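Long-range contact in PTS-dependent dihydroxyacetone kinase operon regulatory protein (Escherichia coli, PDB 4LRZ), which activates transcription of the dhaKLM operon from a sigma-70 promoter and represses its own expression, here in its probable sensor region: residues 49-62 with 75-88. Numbering follows the deposited sequence.
Sequences RKKAMLTLGQAALE and LFILDETACILSRN
Ile77 presses its CD1 against the helix backbone, 3.3 Å from Gly57 C. Gly57 has no side chain, and the methyl sits close against its backbone. Leu61 comes down next to it, its CD2 3.7 Å from Ile77 CG1, while its CG packs on Leu75 CB. On the other flank, Leu54 CD2 lies against Leu85 CB. Met53 CG is anti to the backbone N (chi1 168°), and the bent chain beyond brings CE to Leu85 CD1. A classic beta bulge puts Leu85 and Ser86 opposite the single Ile77. Ser86 OG donates to Gln58 OE1 (2.9 Å), approaching a lone pair of the amide oxygen within the carbonyl plane. The helix packs on the edge hairpin of the five-stranded antiparallel GAF sheet; helix 51-62 runs nearly antiparallel to strand 75-79. At the hairpin turn, Arg49 NH1 meets Glu80 OE1 at 2.9 Å, with guanidinium and carboxylate planes 88° apart. Lys50 NZ pairs with Glu80 OE2 (3.3 Å) and also hydrogen-bonds Thr158. Asp79 OD2 makes a longer salt bridge to Arg49 NH1. OD1 of Asp79 accepts from Thr81 N, which makes an Asx turn, and from Thr81 OG1 and Cys83 N. An alanine in place of this aspartate would probably leave these donors without their acceptor and Arg49 with one carboxylate fewer.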
# COMPACT_ATOMS: atom_id res chain seq x y z
N ARG F 49 -11.51 18.88 1.78
CA ARG F 49 -11.22 18.02 0.61
C ARG F 49 -9.82 17.35 0.63
O ARG F 49 -9.54 16.43 -0.15
CB ARG F 49 -11.46 18.76 -0.71
CG ARG F 49 -10.52 19.89 -0.92
CD ARG F 49 -10.49 20.45 -2.37
NE ARG F 49 -9.27 21.27 -2.39
CZ ARG F 49 -8.11 20.90 -2.94
NH1 ARG F 49 -7.03 21.71 -2.81
NH2 ARG F 49 -8.03 19.75 -3.63
N LYS F 50 -8.97 17.79 1.53
CA LYS F 50 -7.66 17.17 1.68
C LYS F 50 -7.59 16.11 2.80
O LYS F 50 -6.52 15.58 3.09
CB LYS F 50 -6.63 18.27 1.83
CG LYS F 50 -6.54 19.11 0.53
CD LYS F 50 -5.42 18.55 -0.24
CE LYS F 50 -5.78 18.06 -1.58
NZ LYS F 50 -4.65 17.11 -1.84
N LYS F 51 -8.75 15.80 3.38
CA LYS F 51 -8.92 14.94 4.53
C LYS F 51 -8.10 13.64 4.42
O LYS F 51 -7.30 13.34 5.31
CB LYS F 51 -10.41 14.61 4.71
CG LYS F 51 -10.78 13.91 6.06
CD LYS F 51 -12.04 12.95 5.91
CE LYS F 51 -13.36 13.57 6.36
NZ LYS F 51 -13.57 13.64 7.86
N ALA F 52 -8.26 12.93 3.31
CA ALA F 52 -7.62 11.65 3.14
C ALA F 52 -6.10 11.77 3.28
O ALA F 52 -5.51 11.09 4.12
CB ALA F 52 -8.04 10.99 1.82
N MET F 53 -5.48 12.66 2.52
CA MET F 53 -4.03 12.85 2.64
C MET F 53 -3.67 13.44 4.02
O MET F 53 -2.62 13.14 4.58
CB MET F 53 -3.50 13.73 1.48
CG MET F 53 -2.03 14.26 1.64
SD MET F 53 -1.83 16.10 1.48
CE MET F 53 -3.30 16.57 2.38
N LEU F 54 -4.53 14.28 4.58
CA LEU F 54 -4.22 14.98 5.83
C LEU F 54 -4.10 14.07 7.00
O LEU F 54 -3.14 14.15 7.78
CB LEU F 54 -5.33 15.98 6.21
CG LEU F 54 -4.97 17.44 6.10
CD1 LEU F 54 -6.08 18.32 6.63
CD2 LEU F 54 -3.62 17.75 6.76
N THR F 55 -5.10 13.23 7.17
CA THR F 55 -5.14 12.42 8.36
C THR F 55 -3.95 11.48 8.35
O THR F 55 -3.34 11.25 9.39
CB THR F 55 -6.46 11.69 8.54
OG1 THR F 55 -6.50 10.60 7.63
CG2 THR F 55 -7.62 12.61 8.25
N LEU F 56 -3.58 11.00 7.16
CA LEU F 56 -2.44 10.10 7.00
C LEU F 56 -1.15 10.87 7.26
O LEU F 56 -0.27 10.44 8.02
CB LEU F 56 -2.44 9.51 5.60
CG LEU F 56 -3.56 8.56 5.19
CD1 LEU F 56 -3.27 8.10 3.78
CD2 LEU F 56 -3.60 7.30 6.10
N GLY F 57 -1.07 12.06 6.68
CA GLY F 57 0.07 12.93 6.88
C GLY F 57 0.32 13.35 8.32
O GLY F 57 1.48 13.45 8.73
N GLN F 58 -0.75 13.64 9.06
CA GLN F 58 -0.65 14.16 10.44
C GLN F 58 -0.15 13.05 11.41
O GLN F 58 0.66 13.33 12.31
CB GLN F 58 -2.00 14.73 10.91
CG GLN F 58 -2.37 16.12 10.32
CD GLN F 58 -3.80 16.62 10.68
OE1 GLN F 58 -3.99 17.81 10.90
NE2 GLN F 58 -4.78 15.72 10.73
N ALA F 59 -0.62 11.81 11.21
CA ALA F 59 -0.15 10.67 12.02
C ALA F 59 1.36 10.44 11.82
O ALA F 59 2.12 10.25 12.80
CB ALA F 59 -0.95 9.39 11.69
N ALA F 60 1.77 10.49 10.55
CA ALA F 60 3.14 10.26 10.12
C ALA F 60 4.10 11.34 10.67
O ALA F 60 5.26 11.06 11.08
CB ALA F 60 3.19 10.25 8.60
N LEU F 61 3.59 12.57 10.68
CA LEU F 61 4.32 13.72 11.16
C LEU F 61 4.44 13.77 12.67
O LEU F 61 5.51 14.12 13.18
CB LEU F 61 3.72 15.02 10.60
CG LEU F 61 4.54 15.64 9.47
CD1 LEU F 61 4.99 14.65 8.47
CD2 LEU F 61 3.83 16.84 8.74
N GLU F 62 3.36 13.52 13.38
CA GLU F 62 3.44 13.25 14.84
C GLU F 62 4.51 12.24 15.21
O GLU F 62 5.29 12.49 16.12
CB GLU F 62 2.09 12.78 15.44
CG GLU F 62 1.09 13.94 15.39
CD GLU F 62 -0.35 13.49 15.39
OE1 GLU F 62 -1.25 14.36 15.16
OE2 GLU F 62 -0.59 12.27 15.64
N LEU F 75 7.44 20.87 11.30
CA LEU F 75 7.06 20.04 10.17
C LEU F 75 5.71 20.60 9.65
O LEU F 75 4.84 20.98 10.45
CB LEU F 75 6.94 18.59 10.62
CG LEU F 75 8.23 17.91 11.13
CD1 LEU F 75 7.96 16.73 12.09
CD2 LEU F 75 9.07 17.42 9.97
N PHE F 76 5.56 20.63 8.32
CA PHE F 76 4.38 21.16 7.66
C PHE F 76 3.80 20.13 6.68
O PHE F 76 4.54 19.46 5.99
CB PHE F 76 4.78 22.37 6.78
CG PHE F 76 5.18 23.65 7.53
CD1 PHE F 76 4.94 23.84 8.88
CD2 PHE F 76 5.73 24.74 6.79
CE1 PHE F 76 5.28 25.06 9.51
CE2 PHE F 76 6.05 25.97 7.39
CZ PHE F 76 5.83 26.12 8.76
N ILE F 77 2.48 20.06 6.59
CA ILE F 77 1.85 19.47 5.40
C ILE F 77 1.25 20.62 4.56
O ILE F 77 0.57 21.46 5.10
CB ILE F 77 0.67 18.54 5.75
CG1 ILE F 77 0.77 18.05 7.16
CG2 ILE F 77 0.58 17.40 4.70
CD1 ILE F 77 0.32 16.50 7.34
N LEU F 78 1.50 20.65 3.25
CA LEU F 78 0.89 21.64 2.37
C LEU F 78 0.06 20.91 1.31
O LEU F 78 0.45 19.79 0.89
CB LEU F 78 1.92 22.56 1.72
CG LEU F 78 2.91 23.33 2.63
CD1 LEU F 78 4.19 22.52 2.85
CD2 LEU F 78 3.30 24.65 2.01
N ASP F 79 -1.02 21.55 0.83
CA ASP F 79 -1.81 20.96 -0.27
C ASP F 79 -1.14 21.19 -1.62
O ASP F 79 -0.06 21.78 -1.65
CB ASP F 79 -3.28 21.42 -0.24
CG ASP F 79 -3.47 22.79 -0.80
OD1 ASP F 79 -2.50 23.48 -1.17
OD2 ASP F 79 -4.65 23.18 -0.95
N GLU F 80 -1.75 20.76 -2.73
CA GLU F 80 -1.08 20.97 -4.00
C GLU F 80 -0.86 22.44 -4.38
O GLU F 80 -0.13 22.68 -5.32
CB GLU F 80 -1.69 20.24 -5.22
CG GLU F 80 -3.21 19.89 -5.43
CD GLU F 80 -4.24 20.45 -4.46
OE1 GLU F 80 -5.06 21.28 -4.89
OE2 GLU F 80 -4.28 20.01 -3.30
N THR F 81 -1.51 23.40 -3.72
CA THR F 81 -1.31 24.82 -4.08
C THR F 81 -0.36 25.54 -3.12
O THR F 81 -0.43 26.75 -3.00
CB THR F 81 -2.65 25.63 -4.14
OG1 THR F 81 -3.04 25.98 -2.81
CG2 THR F 81 -3.80 24.83 -4.80
N ALA F 82 0.47 24.79 -2.39
CA ALA F 82 1.31 25.36 -1.35
C ALA F 82 0.56 26.00 -0.16
O ALA F 82 1.10 26.89 0.50
CB ALA F 82 2.25 26.38 -1.95
N CYS F 83 -0.66 25.59 0.10
CA CYS F 83 -1.36 26.09 1.28
C CYS F 83 -1.06 25.20 2.48
O CYS F 83 -1.24 23.95 2.40
CB CYS F 83 -2.87 26.10 1.01
SG CYS F 83 -3.86 26.88 2.32
N ILE F 84 -0.59 25.81 3.58
CA ILE F 84 -0.28 25.06 4.81
C ILE F 84 -1.55 24.51 5.43
O ILE F 84 -2.45 25.25 5.82
CB ILE F 84 0.47 25.90 5.84
CG1 ILE F 84 1.84 26.29 5.28
CG2 ILE F 84 0.68 25.07 7.11
CD1 ILE F 84 2.70 27.00 6.24
N LEU F 85 -1.63 23.18 5.51
CA LEU F 85 -2.81 22.48 6.04
C LEU F 85 -2.65 22.16 7.55
O LEU F 85 -3.62 22.24 8.32
CB LEU F 85 -3.06 21.19 5.25
CG LEU F 85 -3.43 21.35 3.77
CD1 LEU F 85 -3.40 20.00 3.08
CD2 LEU F 85 -4.82 21.99 3.60
N SER F 86 -1.43 21.79 7.95
CA SER F 86 -1.13 21.44 9.35
C SER F 86 0.34 21.68 9.67
O SER F 86 1.22 21.56 8.80
CB SER F 86 -1.44 19.97 9.56
OG SER F 86 -1.78 19.71 10.92
N ARG F 87 0.61 22.01 10.93
CA ARG F 87 1.96 22.22 11.43
C ARG F 87 2.17 21.47 12.76
O ARG F 87 1.27 21.41 13.58
CB ARG F 87 2.18 23.72 11.68
CG ARG F 87 1.93 24.59 10.46
CD ARG F 87 1.03 25.78 10.77
NE ARG F 87 1.56 26.56 11.86
CZ ARG F 87 1.08 26.54 13.09
NH1 ARG F 87 0.00 25.80 13.41
NH2 ARG F 87 1.67 27.29 14.00
N ASN F 88 3.36 20.95 13.00
CA ASN F 88 3.65 20.42 14.33
C ASN F 88 5.14 20.47 14.52
O ASN F 88 5.84 20.95 13.61
CB ASN F 88 3.07 19.02 14.57
CG ASN F 88 3.75 17.97 13.76
OD1 ASN F 88 4.17 16.93 14.27
ND2 ASN F 88 3.89 18.24 12.49